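Local coordinates for protein Vv2_1132 (Vibrio vulnificus CMCP6, PDB 5Y9S) that probably regulates transcription as a tetrameric LysR-type factor, pairing a DNA-binding helix-turn-helix domain with a regulatory domain of the periplasmic-binding-protein type, at residues T100-L106 with H149-F155; F210-V215 with Q276-D280; L282-S286 with W298-D302. Residue numbers count along the deposited sequence, not the author numbering.

Interaction 1 (T100-L106 with H149-F155); sequences TVRIVCL and HSTDLLF
Strand 100-105 and strand 153-155 run side by side in extended conformation, their axes 4.8 Å apart at 28°, in parallel register: Ile103 faces Leu153 (CA-CA 4.8 Å) and Val104 faces Leu154 (CA-CA 5.0 Å). Arg102 O takes both Asp152 N (3.0 Å) and Leu153 N (2.9 Å); Val104 N to Leu153 O (2.9 Å) and Phe155 N to Val104 O (3.2 Å) follow. On one face Leu153 (m, chi2 t) sets CD1 against the notch formed by Val101 CG1 (3.8 Å) and Ile103 CG1 (4.2 Å), while Ile103 CG2 meets the edge of the Phe155 ring at CD1 (3.7 Å); helices 292-300 and 114-120 cover this side. On the other, Val104 CG1 reaches Leu154 CD1 (3.7 Å) and Thr151 CG2 (3.9 Å) beneath helix 139-147. Parallel neighbours connected through helices, here helix 139-147 among them, form part of the mixed sheet of a periplasmic-binding-protein-type regulatory domain. Helix 139-147 ends in a Schellman motif with His149 at positive phi. The following turn cradles the Arg102 guanidinium, which lies with one face against Thr151 N and grips Asp152 by a two-pronged salt bridge, NE to OD1 (3.0 Å) and NH1 to OD2 (2.5 Å). Asp152 OD1 also accepts Arg102 N (2.6 Å) and pairs with Arg291.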
ATOM      1  N   THR D 100     -10.971 -35.515   4.921  1.00 27.07           N
ATOM      2  CA  THR D 100     -10.801 -34.734   3.709  1.00 22.62           C
ATOM      3  C   THR D 100      -9.423 -35.011   3.126  1.00 36.80           C
ATOM      4  O   THR D 100      -8.409 -34.899   3.825  1.00 40.28           O
ATOM      5  CB  THR D 100     -10.959 -33.232   3.974  1.00 35.01           C
ATOM      6  OG1 THR D 100     -12.285 -32.943   4.443  1.00 37.94           O
ATOM      7  CG2 THR D 100     -10.698 -32.455   2.705  1.00 32.89           C
ATOM      8  N   VAL D 101      -9.395 -35.376   1.850  1.00 29.81           N
ATOM      9  CA  VAL D 101      -8.164 -35.535   1.095  1.00 21.24           C
ATOM     10  C   VAL D 101      -7.987 -34.278   0.251  1.00 26.28           C
ATOM     11  O   VAL D 101      -8.870 -33.929  -0.545  1.00 31.59           O
ATOM     12  CB  VAL D 101      -8.202 -36.802   0.225  1.00 26.98           C
ATOM     13  CG1 VAL D 101      -6.844 -37.060  -0.414  1.00 32.22           C
ATOM     14  CG2 VAL D 101      -8.633 -38.006   1.057  1.00 29.06           C
ATOM     15  N   ARG D 102      -6.862 -33.584   0.456  1.00 22.33           N
ATOM     16  CA  ARG D 102      -6.555 -32.324  -0.219  1.00 27.82           C
ATOM     17  C   ARG D 102      -5.720 -32.634  -1.455  1.00 30.74           C
ATOM     18  O   ARG D 102      -4.667 -33.268  -1.350  1.00 28.12           O
ATOM     19  CB  ARG D 102      -5.809 -31.368   0.714  1.00 23.19           C
ATOM     20  CG  ARG D 102      -6.714 -30.540   1.636  1.00 24.14           C
ATOM     21  CD  ARG D 102      -6.034 -30.176   2.971  1.00 20.36           C
ATOM     22  NE  ARG D 102      -5.109 -31.210   3.448  1.00 30.16           N
ATOM     23  CZ  ARG D 102      -4.130 -30.997   4.327  1.00 34.44           C
ATOM     24  NH1 ARG D 102      -3.343 -31.997   4.702  1.00 27.06           N
ATOM     25  NH2 ARG D 102      -3.924 -29.778   4.826  1.00 35.92           N
ATOM     26  N   ILE D 103      -6.198 -32.209  -2.623  1.00 27.65           N
ATOM     27  CA  ILE D 103      -5.583 -32.565  -3.895  1.00 17.42           C
ATOM     28  C   ILE D 103      -5.311 -31.286  -4.669  1.00 17.85           C
ATOM     29  O   ILE D 103      -6.186 -30.420  -4.766  1.00 21.94           O
ATOM     30  CB  ILE D 103      -6.478 -33.520  -4.705  1.00 26.23           C
ATOM     31  CG1 ILE D 103      -6.646 -34.850  -3.951  1.00 20.09           C
ATOM     32  CG2 ILE D 103      -5.886 -33.735  -6.066  1.00 29.24           C
ATOM     33  CD1 ILE D 103      -7.790 -35.714  -4.428  1.00 19.40           C
ATOM     34  N   VAL D 104      -4.093 -31.153  -5.182  1.00 15.19           N
ATOM     35  CA  VAL D 104      -3.686 -30.028  -6.015  1.00 26.95           C
ATOM     36  C   VAL D 104      -3.221 -30.584  -7.356  1.00 30.37           C
ATOM     37  O   VAL D 104      -2.641 -31.675  -7.411  1.00 24.35           O
ATOM     38  CB  VAL D 104      -2.564 -29.202  -5.347  1.00 25.47           C
ATOM     39  CG1 VAL D 104      -1.336 -30.064  -5.110  1.00 31.32           C
ATOM     40  CG2 VAL D 104      -2.177 -28.023  -6.200  1.00 36.27           C
ATOM     41  N   CYS D 105      -3.488 -29.848  -8.431  1.00 25.62           N
ATOM     42  CA  CYS D 105      -3.080 -30.249  -9.774  1.00 27.86           C
ATOM     43  C   CYS D 105      -3.337 -29.097 -10.730  1.00 32.56           C
ATOM     44  O   CYS D 105      -3.890 -28.057 -10.358  1.00 25.86           O
ATOM     45  CB  CYS D 105      -3.832 -31.481 -10.259  1.00 23.60           C
ATOM     46  SG  CYS D 105      -5.627 -31.234 -10.235  1.00 33.08           S
ATOM     47  N   LEU D 106      -2.942 -29.312 -11.978  1.00 34.99           N
ATOM     48  CA  LEU D 106      -3.230 -28.355 -13.026  1.00 39.22           C
ATOM     49  C   LEU D 106      -4.715 -28.391 -13.360  1.00 35.92           C
ATOM     50  O   LEU D 106      -5.410 -29.381 -13.098  1.00 24.91           O
ATOM     51  CB  LEU D 106      -2.400 -28.656 -14.274  1.00 43.12           C
ATOM     52  CG  LEU D 106      -0.899 -28.435 -14.085  1.00 45.63           C
ATOM     53  CD1 LEU D 106      -0.201 -29.705 -13.522  1.00 53.48           C
ATOM     54  CD2 LEU D 106      -0.277 -27.951 -15.386  1.00 25.92           C
ATOM     55  N   HIS D 149       2.511 -30.279   4.546  1.00 22.42           N
ATOM     56  CA  HIS D 149       1.220 -30.933   4.794  1.00 29.07           C
ATOM     57  C   HIS D 149       0.033 -29.982   4.608  1.00 28.82           C
ATOM     58  O   HIS D 149      -1.074 -30.247   5.105  1.00 25.08           O
ATOM     59  CB  HIS D 149       1.180 -31.569   6.183  1.00 38.67           C
ATOM     60  CG  HIS D 149       2.332 -32.485   6.452  1.00 55.97           C
ATOM     61  ND1 HIS D 149       2.275 -33.843   6.219  1.00 60.66           N
ATOM     62  CD2 HIS D 149       3.573 -32.237   6.932  1.00 58.21           C
ATOM     63  CE1 HIS D 149       3.433 -34.393   6.538  1.00 57.50           C
ATOM     64  NE2 HIS D 149       4.238 -33.441   6.974  1.00 59.85           N
ATOM     65  N   SER D 150       0.229 -28.867   3.894  1.00 23.77           N
ATOM     66  CA  SER D 150      -0.902 -28.014   3.549  1.00 26.71           C
ATOM     67  C   SER D 150      -1.756 -28.621   2.446  1.00 29.08           C
ATOM     68  O   SER D 150      -2.878 -28.151   2.220  1.00 37.18           O
ATOM     69  CB  SER D 150      -0.410 -26.620   3.134  1.00 26.00           C
ATOM     70  OG  SER D 150       0.378 -26.661   1.957  1.00 29.86           O
ATOM     71  N   THR D 151      -1.246 -29.639   1.753  1.00 28.46           N
ATOM     72  CA  THR D 151      -2.019 -30.432   0.807  1.00 25.11           C
ATOM     73  C   THR D 151      -1.528 -31.866   0.897  1.00 24.38           C
ATOM     74  O   THR D 151      -0.435 -32.127   1.398  1.00 34.15           O
ATOM     75  CB  THR D 151      -1.903 -29.913  -0.637  1.00 22.93           C
ATOM     76  OG1 THR D 151      -2.989 -30.434  -1.411  1.00 31.69           O
ATOM     77  CG2 THR D 151      -0.597 -30.353  -1.264  1.00 26.64           C
ATOM     78  N   ASP D 152      -2.348 -32.796   0.412  1.00 17.50           N
ATOM     79  CA  ASP D 152      -2.088 -34.223   0.587  1.00 26.14           C
ATOM     80  C   ASP D 152      -1.571 -34.921  -0.660  1.00 26.96           C
ATOM     81  O   ASP D 152      -0.702 -35.793  -0.552  1.00 23.89           O
ATOM     82  CB  ASP D 152      -3.362 -34.923   1.053  1.00 22.90           C
ATOM     83  CG  ASP D 152      -3.912 -34.310   2.322  1.00 32.70           C
ATOM     84  OD1 ASP D 152      -5.129 -34.049   2.381  1.00 32.20           O
ATOM     85  OD2 ASP D 152      -3.112 -34.077   3.256  1.00 32.90           O
ATOM     86  N   LEU D 153      -2.098 -34.588  -1.838  1.00 28.15           N
ATOM     87  CA  LEU D 153      -1.684 -35.244  -3.070  1.00 31.95           C
ATOM     88  C   LEU D 153      -1.510 -34.214  -4.171  1.00 28.82           C
ATOM     89  O   LEU D 153      -2.195 -33.190  -4.207  1.00 27.89           O
ATOM     90  CB  LEU D 153      -2.676 -36.311  -3.538  1.00 25.08           C
ATOM     91  CG  LEU D 153      -2.979 -37.449  -2.562  1.00 30.71           C
ATOM     92  CD1 LEU D 153      -4.262 -38.158  -2.967  1.00 23.08           C
ATOM     93  CD2 LEU D 153      -1.817 -38.418  -2.519  1.00 37.53           C
ATOM     94  N   LEU D 154      -0.583 -34.505  -5.069  1.00 26.68           N
ATOM     95  CA  LEU D 154      -0.342 -33.678  -6.236  1.00 25.76           C
ATOM     96  C   LEU D 154      -0.343 -34.587  -7.457  1.00 27.53           C
ATOM     97  O   LEU D 154       0.388 -35.580  -7.494  1.00 27.60           O
ATOM     98  CB  LEU D 154       0.984 -32.925  -6.096  1.00 19.08           C
ATOM     99  CG  LEU D 154       1.585 -32.414  -7.397  1.00 22.22           C
ATOM    100  CD1 LEU D 154       0.891 -31.116  -7.856  1.00 23.48           C
ATOM    101  CD2 LEU D 154       3.088 -32.226  -7.262  1.00 17.24           C
ATOM    102  N   PHE D 155      -1.188 -34.279  -8.430  1.00 34.25           N
ATOM    103  CA  PHE D 155      -1.192 -34.979  -9.711  1.00 23.84           C
ATOM    104  C   PHE D 155      -0.529 -34.088 -10.746  1.00 23.44           C
ATOM    105  O   PHE D 155      -0.808 -32.886 -10.792  1.00 27.41           O
ATOM    106  CB  PHE D 155      -2.614 -35.320 -10.135  1.00 17.99           C
ATOM    107  CG  PHE D 155      -3.237 -36.380  -9.307  1.00 25.55           C
ATOM    108  CD1 PHE D 155      -3.835 -36.064  -8.099  1.00 30.13           C
ATOM    109  CD2 PHE D 155      -3.217 -37.699  -9.721  1.00 23.34           C
ATOM    110  CE1 PHE D 155      -4.405 -37.046  -7.316  1.00 28.90           C
ATOM    111  CE2 PHE D 155      -3.784 -38.691  -8.945  1.00 27.87           C
ATOM    112  CZ  PHE D 155      -4.376 -38.370  -7.740  1.00 28.80           C
TER

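Interaction 2 (F210-V215 with Q276-D280); sequences FLSKVV and QIPID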
ATOM      1  N   PHE D 210       3.260 -27.634 -19.674  1.00 14.51           N
ATOM      2  CA  PHE D 210       4.020 -28.861 -19.873  1.00 29.64           C
ATOM      3  C   PHE D 210       3.818 -29.422 -21.282  1.00 36.18           C
ATOM      4  O   PHE D 210       4.783 -29.861 -21.929  1.00 37.12           O
ATOM      5  CB  PHE D 210       3.637 -29.917 -18.850  1.00 23.97           C
ATOM      6  CG  PHE D 210       4.265 -31.245 -19.131  1.00 50.79           C
ATOM      7  CD1 PHE D 210       5.594 -31.469 -18.803  1.00 59.98           C
ATOM      8  CD2 PHE D 210       3.554 -32.257 -19.763  1.00 57.63           C
ATOM      9  CE1 PHE D 210       6.197 -32.676 -19.073  1.00 59.99           C
ATOM     10  CE2 PHE D 210       4.157 -33.488 -20.022  1.00 62.52           C
ATOM     11  CZ  PHE D 210       5.473 -33.698 -19.662  1.00 64.01           C
ATOM     12  N   LEU D 211       2.574 -29.417 -21.781  1.00 22.34           N
ATOM     13  CA  LEU D 211       2.314 -30.149 -23.018  1.00 25.28           C
ATOM     14  C   LEU D 211       2.976 -29.490 -24.211  1.00 30.52           C
ATOM     15  O   LEU D 211       3.351 -30.179 -25.162  1.00 37.55           O
ATOM     16  CB  LEU D 211       0.805 -30.321 -23.245  1.00 25.53           C
ATOM     17  CG  LEU D 211       0.186 -31.199 -22.156  1.00 28.73           C
ATOM     18  CD1 LEU D 211      -1.323 -31.146 -22.192  1.00 26.06           C
ATOM     19  CD2 LEU D 211       0.701 -32.603 -22.321  1.00 20.44           C
ATOM     20  N   SER D 212       3.150 -28.174 -24.174  1.00 27.96           N
ATOM     21  CA  SER D 212       3.895 -27.508 -25.235  1.00 27.85           C
ATOM     22  C   SER D 212       5.342 -27.979 -25.267  1.00 34.25           C
ATOM     23  O   SER D 212       5.919 -28.209 -26.339  1.00 31.97           O
ATOM     24  CB  SER D 212       3.839 -26.002 -25.020  1.00 24.42           C
ATOM     25  OG  SER D 212       4.823 -25.336 -25.780  1.00 27.13           O
ATOM     26  N   LYS D 213       5.957 -28.081 -24.090  1.00 36.26           N
ATOM     27  CA  LYS D 213       7.342 -28.499 -23.984  1.00 38.46           C
ATOM     28  C   LYS D 213       7.526 -29.956 -24.362  1.00 39.05           C
ATOM     29  O   LYS D 213       8.660 -30.383 -24.595  1.00 48.43           O
ATOM     30  CB  LYS D 213       7.832 -28.242 -22.563  1.00 34.53           C
ATOM     31  CG  LYS D 213       7.657 -26.786 -22.148  1.00 28.88           C
ATOM     32  CD  LYS D 213       7.666 -26.638 -20.641  1.00 33.59           C
ATOM     33  CE  LYS D 213       7.639 -25.177 -20.264  1.00 35.23           C
ATOM     34  NZ  LYS D 213       8.292 -24.368 -21.328  1.00 30.56           N
ATOM     35  N   VAL D 214       6.436 -30.718 -24.446  1.00 40.70           N
ATOM     36  CA  VAL D 214       6.477 -32.124 -24.834  1.00 27.84           C
ATOM     37  C   VAL D 214       6.125 -32.259 -26.314  1.00 33.89           C
ATOM     38  O   VAL D 214       6.705 -33.080 -27.039  1.00 30.27           O
ATOM     39  CB  VAL D 214       5.532 -32.943 -23.935  1.00 24.99           C
ATOM     40  CG1 VAL D 214       5.000 -34.166 -24.634  1.00 23.05           C
ATOM     41  CG2 VAL D 214       6.274 -33.362 -22.719  1.00 34.93           C
ATOM     42  N   VAL D 215       5.204 -31.427 -26.784  1.00 33.50           N
ATOM     43  CA  VAL D 215       4.689 -31.563 -28.139  1.00 31.15           C
ATOM     44  C   VAL D 215       5.588 -30.869 -29.149  1.00 27.90           C
ATOM     45  O   VAL D 215       5.910 -31.431 -30.201  1.00 31.29           O
ATOM     46  CB  VAL D 215       3.239 -31.035 -28.198  1.00 32.74           C
ATOM     47  CG1 VAL D 215       2.811 -30.816 -29.640  1.00 19.52           C
ATOM     48  CG2 VAL D 215       2.304 -32.004 -27.494  1.00 27.29           C
ATOM     49  N   GLN D 276       3.019 -39.974 -32.182  1.00 33.74           N
ATOM     50  CA  GLN D 276       2.282 -39.945 -30.929  1.00 33.06           C
ATOM     51  C   GLN D 276       3.292 -39.922 -29.788  1.00 41.07           C
ATOM     52  O   GLN D 276       4.152 -40.806 -29.694  1.00 49.60           O
ATOM     53  CB  GLN D 276       1.345 -41.155 -30.846  1.00 28.31           C
ATOM     54  CG  GLN D 276       0.717 -41.478 -32.209  1.00 32.47           C
ATOM     55  CD  GLN D 276      -0.370 -42.538 -32.161  1.00 40.32           C
ATOM     56  OE1 GLN D 276      -1.280 -42.549 -32.995  1.00 40.42           O
ATOM     57  NE2 GLN D 276      -0.278 -43.436 -31.192  1.00 44.82           N
ATOM     58  N   ILE D 277       3.192 -38.910 -28.935  1.00 34.80           N
ATOM     59  CA  ILE D 277       4.233 -38.598 -27.961  1.00 27.69           C
ATOM     60  C   ILE D 277       3.873 -39.262 -26.639  1.00 31.98           C
ATOM     61  O   ILE D 277       2.797 -38.973 -26.092  1.00 30.10           O
ATOM     62  CB  ILE D 277       4.401 -37.088 -27.773  1.00 22.49           C
ATOM     63  CG1 ILE D 277       4.681 -36.415 -29.115  1.00 26.88           C
ATOM     64  CG2 ILE D 277       5.530 -36.841 -26.806  1.00 26.21           C
ATOM     65  CD1 ILE D 277       4.345 -34.964 -29.131  1.00 28.05           C
ATOM     66  N   PRO D 278       4.746 -40.107 -26.075  1.00 35.34           N
ATOM     67  CA  PRO D 278       4.439 -40.764 -24.798  1.00 37.67           C
ATOM     68  C   PRO D 278       4.501 -39.788 -23.637  1.00 33.32           C
ATOM     69  O   PRO D 278       5.302 -38.852 -23.630  1.00 23.75           O
ATOM     70  CB  PRO D 278       5.544 -41.816 -24.670  1.00 41.63           C
ATOM     71  CG  PRO D 278       6.717 -41.191 -25.339  1.00 35.90           C
ATOM     72  CD  PRO D 278       6.118 -40.420 -26.526  1.00 39.43           C
ATOM     73  N   ILE D 279       3.681 -40.055 -22.624  1.00 28.61           N
ATOM     74  CA  ILE D 279       3.528 -39.139 -21.505  1.00 28.37           C
ATOM     75  C   ILE D 279       3.041 -39.928 -20.297  1.00 28.60           C
ATOM     76  O   ILE D 279       2.283 -40.895 -20.431  1.00 29.46           O
ATOM     77  CB  ILE D 279       2.574 -37.984 -21.891  1.00 33.32           C
ATOM     78  CG1 ILE D 279       3.062 -36.680 -21.321  1.00 44.49           C
ATOM     79  CG2 ILE D 279       1.130 -38.247 -21.480  1.00 33.42           C
ATOM     80  CD1 ILE D 279       2.365 -35.555 -21.977  1.00 58.20           C
ATOM     81  N   ASP D 280       3.504 -39.529 -19.115  1.00 30.90           N
ATOM     82  CA  ASP D 280       3.146 -40.187 -17.863  1.00 33.29           C
ATOM     83  C   ASP D 280       2.473 -39.180 -16.947  1.00 28.18           C
ATOM     84  O   ASP D 280       2.842 -38.003 -16.926  1.00 31.71           O
ATOM     85  CB  ASP D 280       4.372 -40.782 -17.129  1.00 39.57           C
ATOM     86  CG  ASP D 280       5.364 -41.454 -18.061  1.00 42.44           C
ATOM     87  OD1 ASP D 280       4.942 -42.266 -18.911  1.00 53.26           O
ATOM     88  OD2 ASP D 280       6.574 -41.184 -17.922  1.00 43.34           O
TER
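Here a helix packs on a sheet within the regulatory domain, whose fold is that of the periplasmic-binding-protein family: the first turns of helix 210-220 lie against the start of the long strand 277-286. The segment axes come within 9.9 Å of each other, a spacing filled by side chains, and their directions differ by 144°, so the helix runs obliquely against the strand. Between the two segments the contact is wholly apolar, burying 245 Å² in all.

Two isoleucines, at alternate positions of the strand, supply its side of the interface. Ile277 and Ile279 both point toward the helix, whereas the intervening Pro278 points away, as the pleat of an extended strand requires. Ile277 meets the later part of the helical segment: its CG2 lies 3.5 Å from Val214 CG1, and its CD1 is 4.0 Å from Val215 CG2 and 3.6 Å from Val215 CA. Val214 also spans to the second isoleucine, with CG1 4.0 Å from Ile279 CD1. Behind these side chains strand 172-186 continues the floor, Val182 touching both Val215 and Ile279.

The aromatic part belongs to Phe210, whose ring also meets that of Tyr157, the planes about 10° apart. Ile279 CD1 approaches the edge of the Phe210 ring, 3.4 Å from CE2, and lies equally close, 3.4 Å, to Leu211 CD2.

Interaction 3 (L282-S286 with W298-D302); sequences LCYRS and WQEID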
ATOM      1  N   LEU D 282       1.736 -38.535 -12.995  1.00 29.74           N
ATOM      2  CA  LEU D 282       2.278 -38.959 -11.716  1.00 32.20           C
ATOM      3  C   LEU D 282       1.399 -38.454 -10.589  1.00 33.56           C
ATOM      4  O   LEU D 282       0.742 -37.417 -10.711  1.00 35.90           O
ATOM      5  CB  LEU D 282       3.707 -38.439 -11.533  1.00 24.06           C
ATOM      6  CG  LEU D 282       4.574 -38.842 -12.724  1.00 30.20           C
ATOM      7  CD1 LEU D 282       5.965 -38.252 -12.651  1.00 36.12           C
ATOM      8  CD2 LEU D 282       4.615 -40.357 -12.795  1.00 31.60           C
ATOM      9  N   CYS D 283       1.377 -39.212  -9.497  1.00 31.50           N
ATOM     10  CA  CYS D 283       0.823 -38.740  -8.240  1.00 29.98           C
ATOM     11  C   CYS D 283       1.935 -38.730  -7.201  1.00 34.02           C
ATOM     12  O   CYS D 283       2.599 -39.750  -6.991  1.00 43.58           O
ATOM     13  CB  CYS D 283      -0.345 -39.608  -7.782  1.00 29.85           C
ATOM     14  SG  CYS D 283      -1.109 -38.949  -6.283  1.00 41.24           S
ATOM     15  N   TYR D 284       2.138 -37.578  -6.567  1.00 24.31           N
ATOM     16  CA  TYR D 284       3.137 -37.359  -5.531  1.00 26.02           C
ATOM     17  C   TYR D 284       2.485 -37.234  -4.164  1.00 36.03           C
ATOM     18  O   TYR D 284       1.375 -36.702  -4.039  1.00 39.46           O
ATOM     19  CB  TYR D 284       3.921 -36.077  -5.775  1.00 17.90           C
ATOM     20  CG  TYR D 284       4.950 -36.165  -6.850  1.00 30.00           C
ATOM     21  CD1 TYR D 284       6.238 -36.577  -6.561  1.00 27.31           C
ATOM     22  CD2 TYR D 284       4.651 -35.783  -8.152  1.00 30.34           C
ATOM     23  CE1 TYR D 284       7.200 -36.630  -7.544  1.00 35.09           C
ATOM     24  CE2 TYR D 284       5.607 -35.834  -9.141  1.00 35.98           C
ATOM     25  CZ  TYR D 284       6.878 -36.266  -8.834  1.00 42.73           C
ATOM     26  OH  TYR D 284       7.838 -36.328  -9.819  1.00 52.70           O
ATOM     27  N   ARG D 285       3.206 -37.678  -3.130  1.00 31.89           N
ATOM     28  CA  ARG D 285       2.746 -37.512  -1.756  1.00 30.65           C
ATOM     29  C   ARG D 285       3.936 -37.281  -0.834  1.00 37.17           C
ATOM     30  O   ARG D 285       5.092 -37.475  -1.213  1.00 43.64           O
ATOM     31  CB  ARG D 285       1.924 -38.717  -1.300  1.00 25.21           C
ATOM     32  CG  ARG D 285       2.755 -39.864  -0.773  1.00 36.48           C
ATOM     33  CD  ARG D 285       1.931 -40.784   0.135  1.00 41.06           C
ATOM     34  NE  ARG D 285       2.430 -42.155   0.093  1.00 43.37           N
ATOM     35  CZ  ARG D 285       1.764 -43.217   0.540  1.00 45.40           C
ATOM     36  NH1 ARG D 285       0.557 -43.085   1.080  1.00 43.62           N
ATOM     37  NH2 ARG D 285       2.311 -44.419   0.438  1.00 46.06           N
ATOM     38  N   SER D 286       3.640 -36.848   0.391  1.00 37.46           N
ATOM     39  CA  SER D 286       4.664 -36.628   1.402  1.00 34.64           C
ATOM     40  C   SER D 286       4.983 -37.921   2.131  1.00 40.14           C
ATOM     41  O   SER D 286       4.080 -38.674   2.508  1.00 38.62           O
ATOM     42  CB  SER D 286       4.224 -35.586   2.430  1.00 36.58           C
ATOM     43  OG  SER D 286       5.245 -35.415   3.398  1.00 35.51           O
ATOM     44  N   TRP D 298      -4.497 -43.370  -1.655  1.00 48.29           N
ATOM     45  CA  TRP D 298      -3.287 -43.761  -2.372  1.00 48.23           C
ATOM     46  C   TRP D 298      -3.292 -45.251  -2.699  1.00 52.55           C
ATOM     47  O   TRP D 298      -2.990 -45.646  -3.832  1.00 48.08           O
ATOM     48  CB  TRP D 298      -2.060 -43.383  -1.545  1.00 39.57           C
ATOM     49  CG  TRP D 298      -0.767 -43.741  -2.167  1.00 36.49           C
ATOM     50  CD1 TRP D 298      -0.167 -44.967  -2.166  1.00 36.05           C
ATOM     51  CD2 TRP D 298       0.114 -42.865  -2.883  1.00 39.39           C
ATOM     52  NE1 TRP D 298       1.030 -44.909  -2.837  1.00 40.06           N
ATOM     53  CE2 TRP D 298       1.226 -43.630  -3.290  1.00 44.86           C
ATOM     54  CE3 TRP D 298       0.072 -41.508  -3.217  1.00 37.51           C
ATOM     55  CZ2 TRP D 298       2.288 -43.082  -4.017  1.00 51.41           C
ATOM     56  CZ3 TRP D 298       1.129 -40.962  -3.939  1.00 43.62           C
ATOM     57  CH2 TRP D 298       2.220 -41.751  -4.334  1.00 45.27           C
ATOM     58  N   GLN D 299      -3.656 -46.093  -1.728  1.00 49.25           N
ATOM     59  CA  GLN D 299      -3.664 -47.534  -1.955  1.00 55.16           C
ATOM     60  C   GLN D 299      -4.671 -47.941  -3.017  1.00 62.88           C
ATOM     61  O   GLN D 299      -4.593 -49.059  -3.534  1.00 64.90           O
ATOM     62  CB  GLN D 299      -3.950 -48.279  -0.647  1.00 59.21           C
ATOM     63  CG  GLN D 299      -2.706 -48.869   0.013  1.00 69.33           C
ATOM     64  CD  GLN D 299      -1.981 -47.887   0.932  1.00 79.48           C
ATOM     65  OE1 GLN D 299      -2.511 -46.838   1.289  1.00 85.26           O
ATOM     66  NE2 GLN D 299      -0.757 -48.230   1.316  1.00 82.10           N
ATOM     67  N   GLU D 300      -5.608 -47.065  -3.365  1.00 65.55           N
ATOM     68  CA  GLU D 300      -6.587 -47.420  -4.380  1.00 70.47           C
ATOM     69  C   GLU D 300      -6.092 -47.144  -5.804  1.00 68.31           C
ATOM     70  O   GLU D 300      -6.501 -47.846  -6.739  1.00 74.82           O
ATOM     71  CB  GLU D 300      -7.904 -46.688  -4.095  1.00 64.50           C
ATOM     72  CG  GLU D 300      -9.154 -47.515  -4.399  1.00 63.12           C
ATOM     73  CD  GLU D 300      -9.299 -47.798  -5.875  1.00 67.83           C
ATOM     74  OE1 GLU D 300      -9.168 -46.845  -6.673  1.00 73.13           O
ATOM     75  OE2 GLU D 300      -9.533 -48.965  -6.240  1.00 72.50           O
ATOM     76  N   ILE D 301      -5.203 -46.173  -5.996  1.00 68.19           N
ATOM     77  CA  ILE D 301      -4.655 -45.862  -7.320  1.00 59.86           C
ATOM     78  C   ILE D 301      -3.255 -46.474  -7.381  1.00 66.59           C
ATOM     79  O   ILE D 301      -2.249 -45.816  -7.107  1.00 56.15           O
ATOM     80  CB  ILE D 301      -4.641 -44.355  -7.602  1.00 50.73           C
ATOM     81  CG1 ILE D 301      -4.218 -43.565  -6.368  1.00 51.75           C
ATOM     82  CG2 ILE D 301      -6.003 -43.851  -8.066  1.00 43.48           C
ATOM     83  CD1 ILE D 301      -4.108 -42.091  -6.629  1.00 53.62           C
ATOM     84  N   ASP D 302      -3.184 -47.752  -7.750  1.00 75.54           N
ATOM     85  CA  ASP D 302      -1.901 -48.441  -7.958  1.00 81.15           C
ATOM     86  C   ASP D 302      -2.109 -49.757  -8.710  1.00 80.05           C
ATOM     87  O   ASP D 302      -1.148 -50.413  -9.119  1.00 79.14           O
ATOM     88  CB  ASP D 302      -1.189 -48.701  -6.621  1.00 79.33           C
ATOM     89  CG  ASP D 302       0.052 -47.830  -6.434  1.00 74.93           C
ATOM     90  OD1 ASP D 302       0.469 -47.168  -7.406  1.00 74.14           O
ATOM     91  OD2 ASP D 302       0.611 -47.804  -5.315  1.00 73.11           O
TER
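In the regulatory domain, the C-terminal helix 292-300 folds back on the strand that leads into it, and a cation-pi stack joins the two. The Arg285 guanidinium lies flat on the Trp298 indole, the planes only 8° apart; CZ sits 3.6 Å from the centroid of the five-membered ring, almost on its normal. The aliphatic part of the same side chain continues across the indole, with Arg285 CG 4.1 Å from the centroid of the six-membered ring in a CH-pi contact. Two residues back along the strand, Cys283 also points toward the helix. Cys283 SG is 3.8 Å from Trp298 CZ3 and 4.9 Å from the centroid of the six-membered ring, an oblique sulfur-aromatic contact, and 4.4 Å from Ile301 CD1. Tyr284, between Cys283 and Arg285 in sequence, has its CA-to-CB bond pointing away. Outside the two segments, Glu173 and Asp295 form salt bridges with Arg285 NE and NH1. Because stacking uses the face of the guanidinium and these outside carboxylates bind its nitrogens, Arg285 can satisfy its charge while covering a buried tryptophan.

How the interactions relate
The three contacts share one mixed sheet of the regulatory domain, in which strand 277-286 pairs antiparallel with strand 153-157. Interactions 1 and 3 are close neighbours, their centres 11 Å apart: Leu154 O and Tyr284 N, at 2.8 Å, probably form a hydrogen bond between the strands. Their side chains also merge, with Leu153 CD2 3.7 Å from Trp298 CE3 and Phe155 CZ 3.6 Å from Cys283 SG. Interaction 2 occupies the beginning of the strand that interaction 3 uses further on. Its centre is 22 Å from that of interaction 3 and 23 Å from that of interaction 1, whose nearest atoms remain about 6 Å away.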